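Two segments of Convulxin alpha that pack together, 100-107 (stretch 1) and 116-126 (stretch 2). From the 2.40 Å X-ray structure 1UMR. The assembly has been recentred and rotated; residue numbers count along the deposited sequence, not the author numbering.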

ATOM      1  N   TYR A 100      30.576   3.574 -41.498  1.00 50.26           N
ATOM      2  CA  TYR A 100      29.363   3.139 -40.767  1.00 39.57           C
ATOM      3  C   TYR A 100      29.002   4.049 -39.613  1.00 39.85           C
ATOM      4  O   TYR A 100      28.091   3.736 -38.838  1.00 46.25           O
ATOM      5  N   ILE A 101      29.728   5.155 -39.463  1.00 39.74           N
ATOM      6  CA  ILE A 101      29.360   6.159 -38.465  1.00 44.30           C
ATOM      7  C   ILE A 101      28.307   7.087 -38.995  1.00 44.60           C
ATOM      8  O   ILE A 101      28.618   7.863 -39.930  1.00 44.62           O
ATOM      9  N   THR A 102      27.081   7.024 -38.400  1.00 35.74           N
ATOM     10  CA  THR A 102      25.918   7.720 -38.983  1.00 43.16           C
ATOM     11  C   THR A 102      25.359   8.609 -37.906  1.00 45.57           C
ATOM     12  O   THR A 102      24.415   8.206 -37.197  1.00 40.94           O
ATOM     13  N   LYS A 103      25.973   9.789 -37.778  1.00 36.21           N
ATOM     14  CA  LYS A 103      25.696  10.736 -36.698  1.00 45.09           C
ATOM     15  C   LYS A 103      24.795  11.976 -37.097  1.00 45.66           C
ATOM     16  O   LYS A 103      24.393  12.790 -36.239  1.00 41.11           O
ATOM     17  N   CYS A 104      24.530  12.105 -38.394  1.00 40.51           N
ATOM     18  CA  CYS A 104      23.598  13.097 -38.904  1.00 34.37           C
ATOM     19  C   CYS A 104      22.193  12.547 -39.200  1.00 35.46           C
ATOM     20  O   CYS A 104      21.830  11.382 -38.827  1.00 37.64           O
ATOM     21  N   SER A 105      21.349  13.368 -39.840  1.00 39.32           N
ATOM     22  CA  SER A 105      19.985  12.896 -40.155  1.00 45.20           C
ATOM     23  C   SER A 105      19.365  13.553 -41.360  1.00 42.60           C
ATOM     24  O   SER A 105      19.844  14.568 -41.866  1.00 39.88           O
ATOM     25  N   LEU A 106      18.326  12.896 -41.878  1.00 46.11           N
ATOM     26  CA  LEU A 106      17.833  13.235 -43.177  1.00 39.95           C
ATOM     27  C   LEU A 106      16.359  12.850 -43.403  1.00 40.36           C
ATOM     28  O   LEU A 106      15.762  12.124 -42.582  1.00 37.34           O
ATOM     29  N   LEU A 107      15.732  13.449 -44.434  1.00 38.87           N
ATOM     30  CA  LEU A 107      14.410  12.969 -44.887  1.00 39.57           C
ATOM     31  C   LEU A 107      14.599  12.306 -46.282  1.00 38.97           C
ATOM     32  O   LEU A 107      15.461  12.729 -47.067  1.00 40.09           O
ATOM     33  N   TRP A 116      12.364  10.233 -39.852  1.00 40.17           N
ATOM     34  CA  TRP A 116      13.708  10.708 -39.826  1.00 41.36           C
ATOM     35  C   TRP A 116      14.647   9.527 -39.874  1.00 44.09           C
ATOM     36  O   TRP A 116      14.455   8.508 -39.124  1.00 42.58           O
ATOM     37  N   PHE A 117      15.679   9.694 -40.704  1.00 36.54           N
ATOM     38  CA  PHE A 117      16.627   8.617 -40.929  1.00 43.99           C
ATOM     39  C   PHE A 117      18.043   9.013 -40.481  1.00 46.42           C
ATOM     40  O   PHE A 117      18.502  10.125 -40.768  1.00 48.69           O
ATOM     41  N   VAL A 118      18.743   8.135 -39.783  1.00 45.82           N
ATOM     42  CA  VAL A 118      20.157   8.359 -39.485  1.00 43.28           C
ATOM     43  C   VAL A 118      21.005   8.332 -40.796  1.00 51.35           C
ATOM     44  O   VAL A 118      20.682   7.648 -41.780  1.00 46.99           O
ATOM     45  N   ALA A 119      22.071   9.123 -40.819  1.00 50.25           N
ATOM     46  CA  ALA A 119      22.914   9.233 -41.981  1.00 49.24           C
ATOM     47  C   ALA A 119      24.339   9.643 -41.579  1.00 46.26           C
ATOM     48  O   ALA A 119      24.565  10.310 -40.596  1.00 41.28           O
ATOM     49  N   SER A 120      25.246   9.308 -42.460  1.00 47.39           N
ATOM     50  CA  SER A 120      26.601   9.753 -42.502  1.00 52.33           C
ATOM     51  C   SER A 120      26.575  11.281 -42.555  1.00 52.77           C
ATOM     52  O   SER A 120      25.810  11.843 -43.337  1.00 48.64           O
ATOM     53  N   CYS A 121      27.392  11.954 -41.728  1.00 51.34           N
ATOM     54  CA  CYS A 121      27.577  13.390 -41.858  1.00 48.26           C
ATOM     55  C   CYS A 121      28.366  13.780 -43.120  1.00 54.53           C
ATOM     56  O   CYS A 121      28.318  14.966 -43.545  1.00 51.93           O
ATOM     57  N   ILE A 122      29.090  12.832 -43.738  1.00 51.06           N
ATOM     58  CA  ILE A 122      29.842  13.259 -44.951  1.00 48.77           C
ATOM     59  C   ILE A 122      29.106  13.184 -46.285  1.00 45.81           C
ATOM     60  O   ILE A 122      29.583  13.674 -47.253  1.00 57.13           O
ATOM     61  N   GLY A 123      27.880  12.682 -46.331  1.00 50.73           N
ATOM     62  CA  GLY A 123      27.166  12.736 -47.602  1.00 48.64           C
ATOM     63  C   GLY A 123      26.844  14.165 -48.057  1.00 56.23           C
ATOM     64  O   GLY A 123      26.555  15.038 -47.242  1.00 66.55           O
ATOM     65  N   LYS A 124      26.858  14.394 -49.363  1.00 58.69           N
ATOM     66  CA  LYS A 124      26.538  15.703 -49.953  1.00 60.74           C
ATOM     67  C   LYS A 124      25.093  15.780 -50.538  1.00 57.94           C
ATOM     68  O   LYS A 124      24.807  15.257 -51.614  1.00 50.00           O
ATOM     69  N   ILE A 125      24.162  16.379 -49.777  1.00 52.71           N
ATOM     70  CA  ILE A 125      22.802  16.412 -50.244  1.00 48.41           C
ATOM     71  C   ILE A 125      22.163  17.826 -50.092  1.00 56.89           C
ATOM     72  O   ILE A 125      22.751  18.737 -49.473  1.00 52.06           O
ATOM     73  N   PRO A 126      20.994  18.008 -50.738  1.00 56.12           N
ATOM     74  CA  PRO A 126      20.202  19.211 -50.528  1.00 55.10           C
ATOM     75  C   PRO A 126      19.795  19.217 -49.051  1.00 52.55           C
ATOM     76  O   PRO A 126      20.018  18.210 -48.343  1.00 48.24           O
TER

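A disulfide closes the end of a short antiparallel ladder: Cys-104 SG and Cys-121 SG lie 2.0 Å apart with a chi3 of 95°, tying the first residue of one strand to the loop that follows the other. Both cysteines adopt the m rotamer (chi1 -73° and -62°). The sulfur of Cys-121 also packs against the side chain of Lys-103, whose CB is 3.9 Å from Cys-121 SG; beyond that atom the lysine (m, then t throughout) leads away, and its NZ is hydrogen-bonded elsewhere in the structure.

The ladder itself is built by backbone atoms. Cys-104 N donates to Ala-119 O (2.8 Å) and Ala-119 N to Cys-104 O (3.0 Å); two residues along, Leu-106 N donates to Phe-117 O (3.0 Å) and Phe-117 N to Leu-106 O (3.1 Å). Between these hydrogen-bonded pairs sits the non-hydrogen-bonded pair Ser-105 and Val-118, where CA-H...O contacts run from Val-118 CA to Cys-104 O (3.5 Å) and from Ser-105 CA to Phe-117 O (3.2 Å).

This alternation sorts the side chains. Cys-104, Leu-106, Phe-117 and Ala-119 share one face, with Leu-106 at the heart of its apolar packing and more of its surface covered by the other stretch than any other residue here. Its chi1 of 97° lies between wells, with chi2 t, and its two methyls part: CD2 approaches Phe-117 CB at 3.1 Å, while CD1 lies 3.3 Å from Ala-119 CB and 4.3 Å from Ile-125 CD1. Ile-125 (p, t) points toward stretch 1 and adds its CD1 to this apolar patch. The Phe-117 side chain is m at chi1, and its end leads away from stretch 1.

Ser-105 (p) and Val-118 (t) project from the other face; Ser-105 OG finds its polar partner elsewhere in the structure. Farther along, Leu-107 starts away from stretch 2, but its end returns, and CD1 meets the edge of the Trp-116 indole, near the ring plane, 3.6 Å from Trp-116 CD1. Trp-116 is m at chi1.

Beyond the cysteine end, Thr-102 (p) lies sideways, its CG2 3.8 Å from Ser-120 N. Here the direct ladder gives way to water 1, which donates to Ile-101 O (2.6 Å from the water O) and accepts from Lys-103 N (3.1 Å to the water O) and Cys-121 N (2.8 Å to the water O), bridging the two loops beside the disulfide. Ser-120 (t) points away; its OG instead accepts a weak hydrogen bond from Ile-122 N (3.3 Å) within its own loop.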

ATOM      1  CB  TYR A 100      29.497   1.673 -40.275  1.00 43.48           C
ATOM      2  CG  TYR A 100      29.280   0.657 -41.406  1.00 47.45           C
ATOM      3  CD1 TYR A 100      30.318   0.412 -42.371  1.00 40.40           C
ATOM      4  CD2 TYR A 100      28.031  -0.000 -41.552  1.00 46.74           C
ATOM      5  CE1 TYR A 100      30.128  -0.478 -43.408  1.00 38.35           C
ATOM      6  CE2 TYR A 100      27.825  -0.879 -42.563  1.00 46.57           C
ATOM      7  CZ  TYR A 100      28.911  -1.123 -43.493  1.00 48.82           C
ATOM      8  OH  TYR A 100      28.705  -1.986 -44.542  1.00 50.84           O
ATOM      9  CB  ILE A 101      30.607   6.929 -37.969  1.00 47.58           C
ATOM     10  CG1 ILE A 101      31.577   5.965 -37.249  1.00 39.14           C
ATOM     11  CG2 ILE A 101      30.257   8.165 -37.051  1.00 41.83           C
ATOM     12  CD1 ILE A 101      32.994   6.754 -37.024  1.00 44.37           C
ATOM     13  CB  THR A 102      24.800   6.749 -39.494  1.00 47.90           C
ATOM     14  OG1 THR A 102      24.466   5.707 -38.520  1.00 36.99           O
ATOM     15  CG2 THR A 102      25.293   5.908 -40.780  1.00 48.18           C
ATOM     16  CB  LYS A 103      27.021  11.262 -36.159  1.00 44.82           C
ATOM     17  CG  LYS A 103      27.743  10.356 -35.200  1.00 44.76           C
ATOM     18  CD  LYS A 103      29.129  11.044 -34.757  1.00 38.70           C
ATOM     19  CE  LYS A 103      29.696  10.306 -33.469  1.00 45.64           C
ATOM     20  NZ  LYS A 103      30.941  11.105 -33.078  1.00 44.68           N
ATOM     21  CB  CYS A 104      24.249  13.789 -40.107  1.00 29.70           C
ATOM     22  SG  CYS A 104      25.455  14.807 -39.352  1.00 43.56           S
ATOM     23  CB  SER A 105      19.063  13.037 -38.985  1.00 44.07           C
ATOM     24  OG  SER A 105      19.061  14.411 -38.734  1.00 43.43           O
ATOM     25  CB  LEU A 106      18.792  12.646 -44.213  1.00 47.87           C
ATOM     26  CG  LEU A 106      18.726  11.342 -45.019  1.00 47.35           C
ATOM     27  CD1 LEU A 106      20.120  10.927 -45.316  1.00 41.22           C
ATOM     28  CD2 LEU A 106      17.986  10.242 -44.417  1.00 55.95           C
ATOM     29  CB  LEU A 107      13.508  14.185 -45.071  1.00 45.31           C
ATOM     30  CG  LEU A 107      12.586  14.828 -43.977  1.00 48.58           C
ATOM     31  CD1 LEU A 107      12.607  14.252 -42.594  1.00 35.69           C
ATOM     32  CD2 LEU A 107      12.650  16.378 -43.985  1.00 35.24           C
ATOM     33  CB  TRP A 116      13.993  11.506 -38.531  1.00 48.02           C
ATOM     34  CG  TRP A 116      13.076  12.648 -38.249  1.00 49.34           C
ATOM     35  CD1 TRP A 116      12.327  13.314 -39.131  1.00 45.13           C
ATOM     36  CD2 TRP A 116      12.829  13.253 -36.955  1.00 39.93           C
ATOM     37  NE1 TRP A 116      11.609  14.278 -38.472  1.00 47.79           N
ATOM     38  CE2 TRP A 116      11.928  14.262 -37.138  1.00 40.41           C
ATOM     39  CE3 TRP A 116      13.265  12.995 -35.683  1.00 39.43           C
ATOM     40  CZ2 TRP A 116      11.448  15.041 -36.083  1.00 47.45           C
ATOM     41  CZ3 TRP A 116      12.796  13.776 -34.621  1.00 49.04           C
ATOM     42  CH2 TRP A 116      11.888  14.769 -34.830  1.00 40.86           C
ATOM     43  CB  PHE A 117      16.667   8.329 -42.434  1.00 46.04           C
ATOM     44  CG  PHE A 117      15.449   7.580 -42.920  1.00 54.96           C
ATOM     45  CD1 PHE A 117      15.510   6.197 -43.077  1.00 49.22           C
ATOM     46  CD2 PHE A 117      14.220   8.265 -43.188  1.00 45.57           C
ATOM     47  CE1 PHE A 117      14.407   5.487 -43.552  1.00 56.64           C
ATOM     48  CE2 PHE A 117      13.087   7.538 -43.656  1.00 55.22           C
ATOM     49  CZ  PHE A 117      13.177   6.132 -43.823  1.00 49.35           C
ATOM     50  CB  VAL A 118      20.651   7.259 -38.613  1.00 49.39           C
ATOM     51  CG1 VAL A 118      22.097   7.502 -38.318  1.00 57.82           C
ATOM     52  CG2 VAL A 118      19.871   7.251 -37.287  1.00 51.99           C
ATOM     53  CB  ALA A 119      22.328  10.331 -43.005  1.00 45.14           C
ATOM     54  CB  SER A 120      27.192   9.141 -43.822  1.00 54.71           C
ATOM     55  OG  SER A 120      28.503   9.565 -44.134  1.00 55.63           O
ATOM     56  CB  CYS A 121      28.245  13.967 -40.618  1.00 45.45           C
ATOM     57  SG  CYS A 121      27.151  13.682 -39.230  1.00 41.74           S
ATOM     58  CB  ILE A 122      31.311  12.746 -45.000  1.00 57.96           C
ATOM     59  CG1 ILE A 122      31.410  11.235 -44.891  1.00 55.12           C
ATOM     60  CG2 ILE A 122      32.182  13.473 -43.919  1.00 54.66           C
ATOM     61  CD1 ILE A 122      32.515  10.667 -45.781  1.00 68.62           C
ATOM     62  CB  LYS A 124      27.647  16.166 -50.931  1.00 61.73           C
ATOM     63  CG  LYS A 124      29.074  16.144 -50.263  1.00 62.63           C
ATOM     64  CD  LYS A 124      30.291  16.342 -51.260  1.00 63.31           C
ATOM     65  CE  LYS A 124      31.110  17.662 -51.020  1.00 74.44           C
ATOM     66  NZ  LYS A 124      31.682  18.007 -49.596  1.00 65.73           N
ATOM     67  CB  ILE A 125      21.948  15.351 -49.576  1.00 40.67           C
ATOM     68  CG1 ILE A 125      22.138  15.406 -48.050  1.00 43.33           C
ATOM     69  CG2 ILE A 125      22.305  13.938 -50.071  1.00 43.48           C
ATOM     70  CD1 ILE A 125      21.128  14.566 -47.295  1.00 30.88           C
ATOM     71  CB  PRO A 126      19.007  19.076 -51.500  1.00 47.72           C
ATOM     72  CG  PRO A 126      19.005  17.628 -51.940  1.00 48.09           C
ATOM     73  CD  PRO A 126      20.367  17.079 -51.698  1.00 44.42           C
TER
HETATM   74  O   HOH W   1      28.378  10.441 -39.546  1.00 42.47           O